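Local coordinates for protein DNA gyrase, B subunit, truncated (Myxococcus xanthus, PDB 3CWV) that probably carries out, as the B subunit of a DNA gyrase, ATP-dependent breakage, passage and rejoining of double-stranded DNA, at residues Gly278-Leu283 with Gly289-Ala294; Phe230-Asp235 with Arg333-Pro338; Ser191-Asp194 with Glu199-Leu202. All coordinates share one frame; numbering follows the deposited sequence.

Contact 1: Gly278-Leu283 with Gly289-Ala294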
loop_
_atom_site.group_PDB
_atom_site.type_symbol
_atom_site.label_atom_id
_atom_site.label_comp_id
_atom_site.label_asym_id
_atom_site.label_seq_id
_atom_site.Cartn_x
_atom_site.Cartn_y
_atom_site.Cartn_z
ATOM N N GLY A 278 -26.503 11.441 1.529
ATOM C CA GLY A 278 -27.832 10.936 1.253
ATOM C C GLY A 278 -28.554 10.345 2.456
ATOM O O GLY A 278 -29.788 10.427 2.554
ATOM N N ALA A 279 -27.791 9.718 3.351
ATOM C CA ALA A 279 -28.327 9.176 4.583
ATOM C C ALA A 279 -28.761 10.332 5.471
ATOM O O ALA A 279 -29.836 10.290 6.053
ATOM C CB ALA A 279 -27.286 8.311 5.292
ATOM N N LEU A 280 -27.934 11.369 5.543
ATOM C CA LEU A 280 -28.256 12.555 6.326
ATOM C C LEU A 280 -29.486 13.279 5.785
ATOM O O LEU A 280 -30.399 13.594 6.544
ATOM C CB LEU A 280 -27.061 13.507 6.402
ATOM C CG LEU A 280 -25.846 12.935 7.136
ATOM C CD1 LEU A 280 -24.702 13.893 7.039
ATOM C CD2 LEU A 280 -26.164 12.620 8.587
ATOM N N ALA A 281 -29.501 13.529 4.477
ATOM C CA ALA A 281 -30.664 14.115 3.799
ATOM C C ALA A 281 -31.966 13.421 4.193
ATOM O O ALA A 281 -32.933 14.075 4.595
ATOM C CB ALA A 281 -30.479 14.082 2.289
ATOM N N LYS A 282 -31.993 12.100 4.104
ATOM C CA LYS A 282 -33.201 11.357 4.412
ATOM C C LYS A 282 -33.606 11.468 5.890
ATOM O O LYS A 282 -34.778 11.703 6.206
ATOM C CB LYS A 282 -33.044 9.898 3.999
ATOM C CG LYS A 282 -32.753 9.718 2.504
ATOM C CD LYS A 282 -33.304 8.405 1.983
ATOM C CE LYS A 282 -33.264 8.362 0.448
ATOM N NZ LYS A 282 -34.012 7.192 -0.084
ATOM N N LEU A 283 -32.632 11.315 6.785
ATOM C CA LEU A 283 -32.886 11.347 8.225
ATOM C C LEU A 283 -33.494 12.677 8.663
ATOM O O LEU A 283 -34.428 12.704 9.469
ATOM C CB LEU A 283 -31.599 11.056 9.014
ATOM C CG LEU A 283 -31.131 9.594 9.075
ATOM C CD1 LEU A 283 -29.796 9.471 9.831
ATOM C CD2 LEU A 283 -32.177 8.690 9.701
ATOM N N GLY A 289 -28.422 18.651 -1.061
ATOM C CA GLY A 289 -27.848 19.997 -1.118
ATOM C C GLY A 289 -27.806 20.698 0.230
ATOM O O GLY A 289 -27.013 21.621 0.439
ATOM N N ALA A 290 -28.661 20.248 1.145
ATOM C CA ALA A 290 -28.684 20.748 2.523
ATOM C C ALA A 290 -27.440 20.303 3.288
ATOM O O ALA A 290 -27.038 20.934 4.273
ATOM C CB ALA A 290 -29.939 20.272 3.235
ATOM N N PHE A 291 -26.830 19.216 2.818
ATOM C CA PHE A 291 -25.628 18.682 3.433
ATOM C C PHE A 291 -24.439 18.661 2.478
ATOM O O PHE A 291 -24.042 17.594 2.015
ATOM C CB PHE A 291 -25.910 17.284 3.985
ATOM C CG PHE A 291 -26.897 17.284 5.110
ATOM C CD1 PHE A 291 -26.489 17.573 6.407
ATOM C CD2 PHE A 291 -28.242 17.028 4.875
ATOM C CE1 PHE A 291 -27.405 17.591 7.456
ATOM C CE2 PHE A 291 -29.168 17.050 5.924
ATOM C CZ PHE A 291 -28.746 17.336 7.212
ATOM N N PRO A 292 -23.845 19.838 2.206
ATOM C CA PRO A 292 -22.686 19.846 1.332
ATOM C C PRO A 292 -21.541 19.131 2.034
ATOM O O PRO A 292 -21.510 19.090 3.266
ATOM C CB PRO A 292 -22.368 21.340 1.171
ATOM C CG PRO A 292 -22.918 21.975 2.365
ATOM C CD PRO A 292 -24.159 21.191 2.700
ATOM N N TRP A 293 -20.623 18.563 1.259
ATOM C CA TRP A 293 -19.561 17.752 1.831
ATOM C C TRP A 293 -18.650 18.565 2.742
ATOM O O TRP A 293 -18.232 18.074 3.794
ATOM C CB TRP A 293 -18.744 17.007 0.756
ATOM C CG TRP A 293 -17.716 16.157 1.405
ATOM C CD1 TRP A 293 -16.369 16.381 1.446
ATOM C CD2 TRP A 293 -17.958 14.991 2.193
ATOM N NE1 TRP A 293 -15.752 15.406 2.190
ATOM C CE2 TRP A 293 -16.702 14.538 2.663
ATOM C CE3 TRP A 293 -19.111 14.275 2.541
ATOM C CZ2 TRP A 293 -16.566 13.394 3.454
ATOM C CZ3 TRP A 293 -18.973 13.135 3.332
ATOM C CH2 TRP A 293 -17.711 12.711 3.781
ATOM N N ALA A 294 -18.368 19.806 2.353
ATOM C CA ALA A 294 -17.545 20.705 3.158
ATOM C C ALA A 294 -18.067 20.874 4.592
ATOM O O ALA A 294 -17.274 21.042 5.522
ATOM C CB ALA A 294 -17.422 22.059 2.481
#
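L280 and F291 meet through a CH-pi contact. CB of L280 stands 3.9 Å from the centroid of the F291 ring. It lies only 6° off the ring normal, so the methylene sits squarely over the face. The two side chains cross at about a right angle. F291 has CG anti to its carbonyl carbon (chi1 -65°), and this swings the ring back over the helix that carries L280. The leucine adds one further touch, from CD1 to F291 CD1 at 4.1 Å.

The rest of the ring rests on backbone. F291 CD2 is 3.7 Å from A281 N, which approaches the ring obliquely. F291 CE2 is 3.7 Å from L280 O. The CD2-CE2 side of the ring thus lies against the L280-A281 peptide. The CB of A281 stays farther off.

These residues belong to the transducer domain of the GyrB family, which has the ribosomal S5 domain 2-like fold. Helix 267-284 ends just after L283, and the chain turns back through a short 3-10 segment. P292 is the N-cap residue of the next helix, 293-296. F291, buried, packs from the turn against the end of helix 267-284. V296 on helix 293-296 also touches both L280 and F291. L344 of helix 328-345 also packs on L280.

No hydrogen bond joins the two segments. Polar atoms near the ring find other partners. The S284 hydroxyl lies within hydrogen-bonding reach of both L280 O and A281 O, which must share its one hydrogen. The S284 side chain also touches F291. F291 O receives a weak bond from NE of R277. Within 278-283, backbone bonds of helical spacing run from K282 N to G278 O at 3.2 Å and from L283 N to A279 O at 3.1 Å.

Contact 2: Phe230-Asp235 with Arg333-Pro338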
loop_
_atom_site.group_PDB
_atom_site.type_symbol
_atom_site.label_atom_id
_atom_site.label_comp_id
_atom_site.label_asym_id
_atom_site.label_seq_id
_atom_site.Cartn_x
_atom_site.Cartn_y
_atom_site.Cartn_z
ATOM N N PHE A 230 -16.657 0.177 7.414
ATOM C CA PHE A 230 -17.263 -0.734 6.440
ATOM C C PHE A 230 -16.167 -1.552 5.784
ATOM O O PHE A 230 -15.027 -1.086 5.653
ATOM C CB PHE A 230 -18.034 0.044 5.372
ATOM C CG PHE A 230 -19.132 0.897 5.924
ATOM C CD1 PHE A 230 -20.310 0.318 6.390
ATOM C CD2 PHE A 230 -18.995 2.274 5.974
ATOM C CE1 PHE A 230 -21.328 1.101 6.897
ATOM C CE2 PHE A 230 -20.015 3.060 6.485
ATOM C CZ PHE A 230 -21.178 2.471 6.948
ATOM N N ASP A 231 -16.485 -2.792 5.431
ATOM C CA ASP A 231 -15.551 -3.635 4.716
ATOM C C ASP A 231 -16.423 -4.574 3.911
ATOM O O ASP A 231 -17.126 -5.396 4.494
ATOM C CB ASP A 231 -14.699 -4.455 5.699
ATOM C CG ASP A 231 -13.706 -5.389 5.003
ATOM O OD1 ASP A 231 -13.561 -5.376 3.745
ATOM O OD2 ASP A 231 -13.051 -6.163 5.739
ATOM N N PHE A 232 -16.395 -4.444 2.588
ATOM C CA PHE A 232 -17.192 -5.334 1.736
ATOM C C PHE A 232 -16.545 -5.524 0.372
ATOM O O PHE A 232 -15.596 -4.824 0.032
ATOM C CB PHE A 232 -18.623 -4.803 1.581
ATOM C CG PHE A 232 -18.718 -3.502 0.822
ATOM C CD1 PHE A 232 -19.105 -3.491 -0.512
ATOM C CD2 PHE A 232 -18.447 -2.298 1.440
ATOM C CE1 PHE A 232 -19.182 -2.304 -1.212
ATOM C CE2 PHE A 232 -18.540 -1.110 0.749
ATOM C CZ PHE A 232 -18.904 -1.115 -0.580
ATOM N N THR A 233 -17.064 -6.474 -0.401
ATOM C CA THR A 233 -16.515 -6.792 -1.718
ATOM C C THR A 233 -17.611 -6.647 -2.779
ATOM O O THR A 233 -18.768 -7.041 -2.566
ATOM C CB THR A 233 -15.880 -8.187 -1.724
ATOM O OG1 THR A 233 -14.785 -8.204 -0.796
ATOM C CG2 THR A 233 -15.339 -8.559 -3.106
ATOM N N TRP A 234 -17.253 -6.021 -3.891
ATOM C CA TRP A 234 -18.161 -5.871 -5.024
ATOM C C TRP A 234 -17.405 -6.209 -6.277
ATOM O O TRP A 234 -16.336 -5.639 -6.535
ATOM C CB TRP A 234 -18.688 -4.445 -5.145
ATOM C CG TRP A 234 -19.460 -4.213 -6.414
ATOM C CD1 TRP A 234 -20.754 -4.607 -6.675
ATOM C CD2 TRP A 234 -19.014 -3.509 -7.585
ATOM N NE1 TRP A 234 -21.121 -4.213 -7.939
ATOM C CE2 TRP A 234 -20.081 -3.533 -8.520
ATOM C CE3 TRP A 234 -17.818 -2.869 -7.941
ATOM C CZ2 TRP A 234 -19.984 -2.936 -9.793
ATOM C CZ3 TRP A 234 -17.723 -2.268 -9.205
ATOM C CH2 TRP A 234 -18.804 -2.303 -10.111
ATOM N N ASP A 235 -17.946 -7.155 -7.048
ATOM C CA ASP A 235 -17.341 -7.556 -8.292
ATOM C C ASP A 235 -15.833 -7.799 -8.154
ATOM O O ASP A 235 -15.065 -7.350 -8.996
ATOM C CB ASP A 235 -17.596 -6.490 -9.378
ATOM C CG ASP A 235 -17.651 -7.089 -10.748
ATOM O OD1 ASP A 235 -18.214 -8.207 -10.865
ATOM O OD2 ASP A 235 -17.125 -6.472 -11.700
ATOM N N ARG A 333 -22.396 3.324 -3.179
ATOM C CA ARG A 333 -23.496 4.129 -2.663
ATOM C C ARG A 333 -24.692 3.269 -2.281
ATOM O O ARG A 333 -25.249 3.449 -1.197
ATOM C CB ARG A 333 -23.927 5.245 -3.623
ATOM C CG ARG A 333 -24.853 6.291 -2.942
ATOM C CD ARG A 333 -25.745 7.043 -3.933
ATOM N NE ARG A 333 -26.533 6.108 -4.730
ATOM C CZ ARG A 333 -27.588 5.428 -4.284
ATOM N NH1 ARG A 333 -28.216 4.586 -5.088
ATOM N NH2 ARG A 333 -28.014 5.572 -3.031
ATOM N N LYS A 334 -25.050 2.315 -3.141
ATOM C CA LYS A 334 -26.151 1.399 -2.862
ATOM C C LYS A 334 -25.898 0.508 -1.661
ATOM O O LYS A 334 -26.815 0.246 -0.879
ATOM C CB LYS A 334 -26.481 0.529 -4.082
ATOM C CG LYS A 334 -27.257 1.270 -5.147
ATOM C CD LYS A 334 -27.248 0.534 -6.483
ATOM C CE LYS A 334 -27.855 1.410 -7.573
ATOM N NZ LYS A 334 -28.086 0.622 -8.806
ATOM N N GLN A 335 -24.669 0.025 -1.522
ATOM C CA GLN A 335 -24.304 -0.781 -0.369
ATOM C C GLN A 335 -24.343 0.040 0.921
ATOM O O GLN A 335 -24.831 -0.435 1.950
ATOM C CB GLN A 335 -22.892 -1.362 -0.540
ATOM C CG GLN A 335 -22.419 -2.263 0.612
ATOM C CD GLN A 335 -22.934 -3.680 0.494
ATOM O OE1 GLN A 335 -23.568 -4.036 -0.499
ATOM N NE2 GLN A 335 -22.641 -4.504 1.494
ATOM N N LEU A 336 -23.808 1.254 0.880
ATOM C CA LEU A 336 -23.549 1.967 2.127
ATOM C C LEU A 336 -24.677 2.873 2.599
ATOM O O LEU A 336 -24.818 3.101 3.802
ATOM C CB LEU A 336 -22.267 2.780 2.038
ATOM C CG LEU A 336 -20.985 1.986 1.793
ATOM C CD1 LEU A 336 -19.826 2.941 1.946
ATOM C CD2 LEU A 336 -20.863 0.823 2.782
ATOM N N GLN A 337 -25.463 3.409 1.665
ATOM C CA GLN A 337 -26.505 4.369 2.055
ATOM C C GLN A 337 -27.502 3.834 3.094
ATOM O O GLN A 337 -27.746 4.510 4.084
ATOM C CB GLN A 337 -27.219 4.979 0.850
ATOM C CG GLN A 337 -28.052 6.196 1.215
ATOM C CD GLN A 337 -28.390 7.047 0.028
ATOM O OE1 GLN A 337 -27.509 7.637 -0.593
ATOM N NE2 GLN A 337 -29.674 7.128 -0.296
ATOM N N PRO A 338 -28.051 2.619 2.892
ATOM C CA PRO A 338 -28.958 2.050 3.908
ATOM C C PRO A 338 -28.265 1.657 5.225
ATOM O O PRO A 338 -28.889 1.722 6.289
ATOM C CB PRO A 338 -29.542 0.807 3.229
ATOM C CG PRO A 338 -28.689 0.525 2.052
ATOM C CD PRO A 338 -27.939 1.765 1.698
#
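F232 and Q335 are brought together by their torsions. F232 places CG between its backbone N and carbonyl carbon (chi1 66°). Q335 has CG anti to N and then bends at chi2 (82°), which lays its chain across the ring. The setting is the S5-like transducer domain, where helix 328-345 packs on strand 228-234, an outermost strand, within this chain, of the five-stranded sheet. The two segments run roughly antiparallel, and their axes come within 10.7 Å at closest approach.

CG of Q335 sits over the centre of the F232 ring, 3.6 Å from its centroid. The amide plane is tilted just 16° from the ring, and the two side chains slide past each other in opposite directions. L336 wedges its CD2 between two aromatics. It reaches F232 CE2 at 3.6 Å, obliquely to that ring. It also covers one face of F230, offset toward the rim. An alanine in place of F232 would probably open a gap between strand and helix and leave the Q335 chain without the ring it lies on.

F340, farther along the same helix, meets F230 edge-to-face. L336 also touches V272 and A275 of helix 267-284, so it is buried between strand 228-234 and helix 267-284. No hydrogen bond crosses the contact. The shortest approach to F230 is from L336 CD2 to its CG, at 3.6 Å.

Contact 3: Ser191-Asp194 with Glu199-Leu202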
loop_
_atom_site.group_PDB
_atom_site.type_symbol
_atom_site.label_atom_id
_atom_site.label_comp_id
_atom_site.label_asym_id
_atom_site.label_seq_id
_atom_site.Cartn_x
_atom_site.Cartn_y
_atom_site.Cartn_z
ATOM N N SER A 191 7.319 -4.660 9.724
ATOM C CA SER A 191 8.341 -4.146 10.629
ATOM C C SER A 191 9.309 -3.231 9.891
ATOM O O SER A 191 9.632 -3.457 8.716
ATOM C CB SER A 191 9.130 -5.302 11.246
ATOM O OG SER A 191 8.283 -6.088 12.078
ATOM N N PHE A 192 9.778 -2.212 10.600
ATOM C CA PHE A 192 10.816 -1.350 10.085
ATOM C C PHE A 192 12.027 -1.449 11.026
ATOM O O PHE A 192 11.911 -1.145 12.196
ATOM C CB PHE A 192 10.283 0.077 9.991
ATOM C CG PHE A 192 11.277 1.038 9.457
ATOM C CD1 PHE A 192 11.641 0.996 8.107
ATOM C CD2 PHE A 192 11.867 1.991 10.295
ATOM C CE1 PHE A 192 12.589 1.891 7.588
ATOM C CE2 PHE A 192 12.823 2.884 9.788
ATOM C CZ PHE A 192 13.175 2.840 8.427
ATOM N N ALA A 193 13.175 -1.893 10.512
ATOM C CA ALA A 193 14.372 -2.095 11.319
ATOM C C ALA A 193 15.405 -1.033 10.992
ATOM O O ALA A 193 15.948 -0.973 9.884
ATOM C CB ALA A 193 14.950 -3.477 11.099
ATOM N N ASP A 194 15.625 -0.167 11.972
ATOM C CA ASP A 194 16.582 0.923 11.911
ATOM C C ASP A 194 17.857 0.391 12.579
ATOM O O ASP A 194 18.059 0.554 13.786
ATOM C CB ASP A 194 15.993 2.079 12.712
ATOM C CG ASP A 194 16.644 3.410 12.412
ATOM O OD1 ASP A 194 17.857 3.444 12.111
ATOM O OD2 ASP A 194 15.918 4.425 12.499
ATOM N N GLU A 199 16.936 -0.162 16.835
ATOM C CA GLU A 199 15.481 -0.041 16.966
ATOM C C GLU A 199 14.736 -0.839 15.864
ATOM O O GLU A 199 15.217 -0.919 14.721
ATOM C CB GLU A 199 15.135 1.434 16.867
ATOM C CG GLU A 199 13.768 1.821 17.352
ATOM C CD GLU A 199 13.625 3.318 17.404
ATOM O OE1 GLU A 199 14.306 3.936 18.238
ATOM O OE2 GLU A 199 12.849 3.880 16.605
ATOM N N ARG A 200 13.585 -1.420 16.211
ATOM C CA ARG A 200 12.720 -2.146 15.250
ATOM C C ARG A 200 11.260 -1.931 15.633
ATOM O O ARG A 200 10.872 -2.266 16.752
ATOM C CB ARG A 200 13.039 -3.628 15.264
ATOM C CG ARG A 200 12.213 -4.519 14.330
ATOM C CD ARG A 200 12.607 -5.953 14.656
ATOM N NE ARG A 200 12.048 -6.974 13.777
ATOM C CZ ARG A 200 12.739 -7.606 12.829
ATOM N NH1 ARG A 200 14.015 -7.305 12.619
ATOM N NH2 ARG A 200 12.151 -8.542 12.088
ATOM N N THR A 201 10.461 -1.349 14.736
ATOM C CA THR A 201 9.047 -1.086 15.027
ATOM C C THR A 201 8.194 -2.102 14.281
ATOM O O THR A 201 8.401 -2.310 13.084
ATOM C CB THR A 201 8.645 0.303 14.575
ATOM O OG1 THR A 201 9.585 1.246 15.088
ATOM C CG2 THR A 201 7.228 0.688 15.056
ATOM N N LEU A 202 7.252 -2.725 14.986
ATOM C CA LEU A 202 6.329 -3.698 14.399
ATOM C C LEU A 202 4.957 -3.109 14.429
ATOM O O LEU A 202 4.480 -2.689 15.498
ATOM C CB LEU A 202 6.316 -5.034 15.167
ATOM C CG LEU A 202 5.124 -5.974 14.820
ATOM C CD1 LEU A 202 5.197 -6.557 13.359
ATOM C CD2 LEU A 202 4.926 -7.126 15.876
HETATM O O HOH W 1 12.412 1.481 13.797
#
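F192 and T201 form a hydrogen-bonded pair in this antiparallel beta hairpin, and D194 and E199 form another. F192 N donates to T201 O at 2.8 Å, with the donor in the carbonyl plane. T201 N returns a bond to F192 O at 2.9 Å, here tilted 22° from that plane. D194 N reaches E199 O at 2.9 Å. The return bond, E199 N to D194 O, is weak, so the pairing slackens toward the turn. A193 faces R200 between them, and S191 faces L202 beyond F192-T201, both as non-hydrogen-bonded pairs. S191 CA approaches T201 O at 3.1 Å in a CA-H...O contact.

The close-packed part is the backbone and the 191-194 side, where all four residues are buried. The 199-202 side is looser, and E199, R200 and L202 are exposed. R200 has CG anti to N (chi1 179°) and an extended chain to NE. This carries the guanidinium back over the first strand, where NH1 lies 4.2 Å from A193 CB. On the same face, L202 CD1 touches S191 OG at 3.4 Å. On the other face, water 1 bridges F192 O and T201 OG1, 3.1 Å from the threonine oxygen. The carboxylates of D194 and E199 lie near each other without touching. E199 has a salt bridge to R197 in the turn, which probably eases the like charges.

The hairpin closes one side of the eight-stranded mixed sheet of what is probably the GHKL-type ATPase domain. Strand 199-204 is outermost within the chain. Strand 189-194 lies beside strand 53-58, with S191 and A193 bonded to its backbone. The F192 ring turns away from the second strand and packs on R171, L174 and S175 of helix 171-184.

Contact 3 comes first along the chain and closes before the other two begin. It lies at the sheet edge of the N-terminal part, which probably binds ATP. Contacts 1 and 2 belong to the later, transducer part. Their centres are about 18 Å apart, and contact 1 falls entirely between the two segments of contact 2. They touch where helices 267-284 and 328-345 pack together, with Q337 against G278 and K282. The two helices thus connect the sheet side at contact 2 with the helix turn at contact 1. Contact 3 is centred about 36 Å from the centre of contact 2 and about 43 Å from that of contact 1, and touches neither, consistent with separate domains.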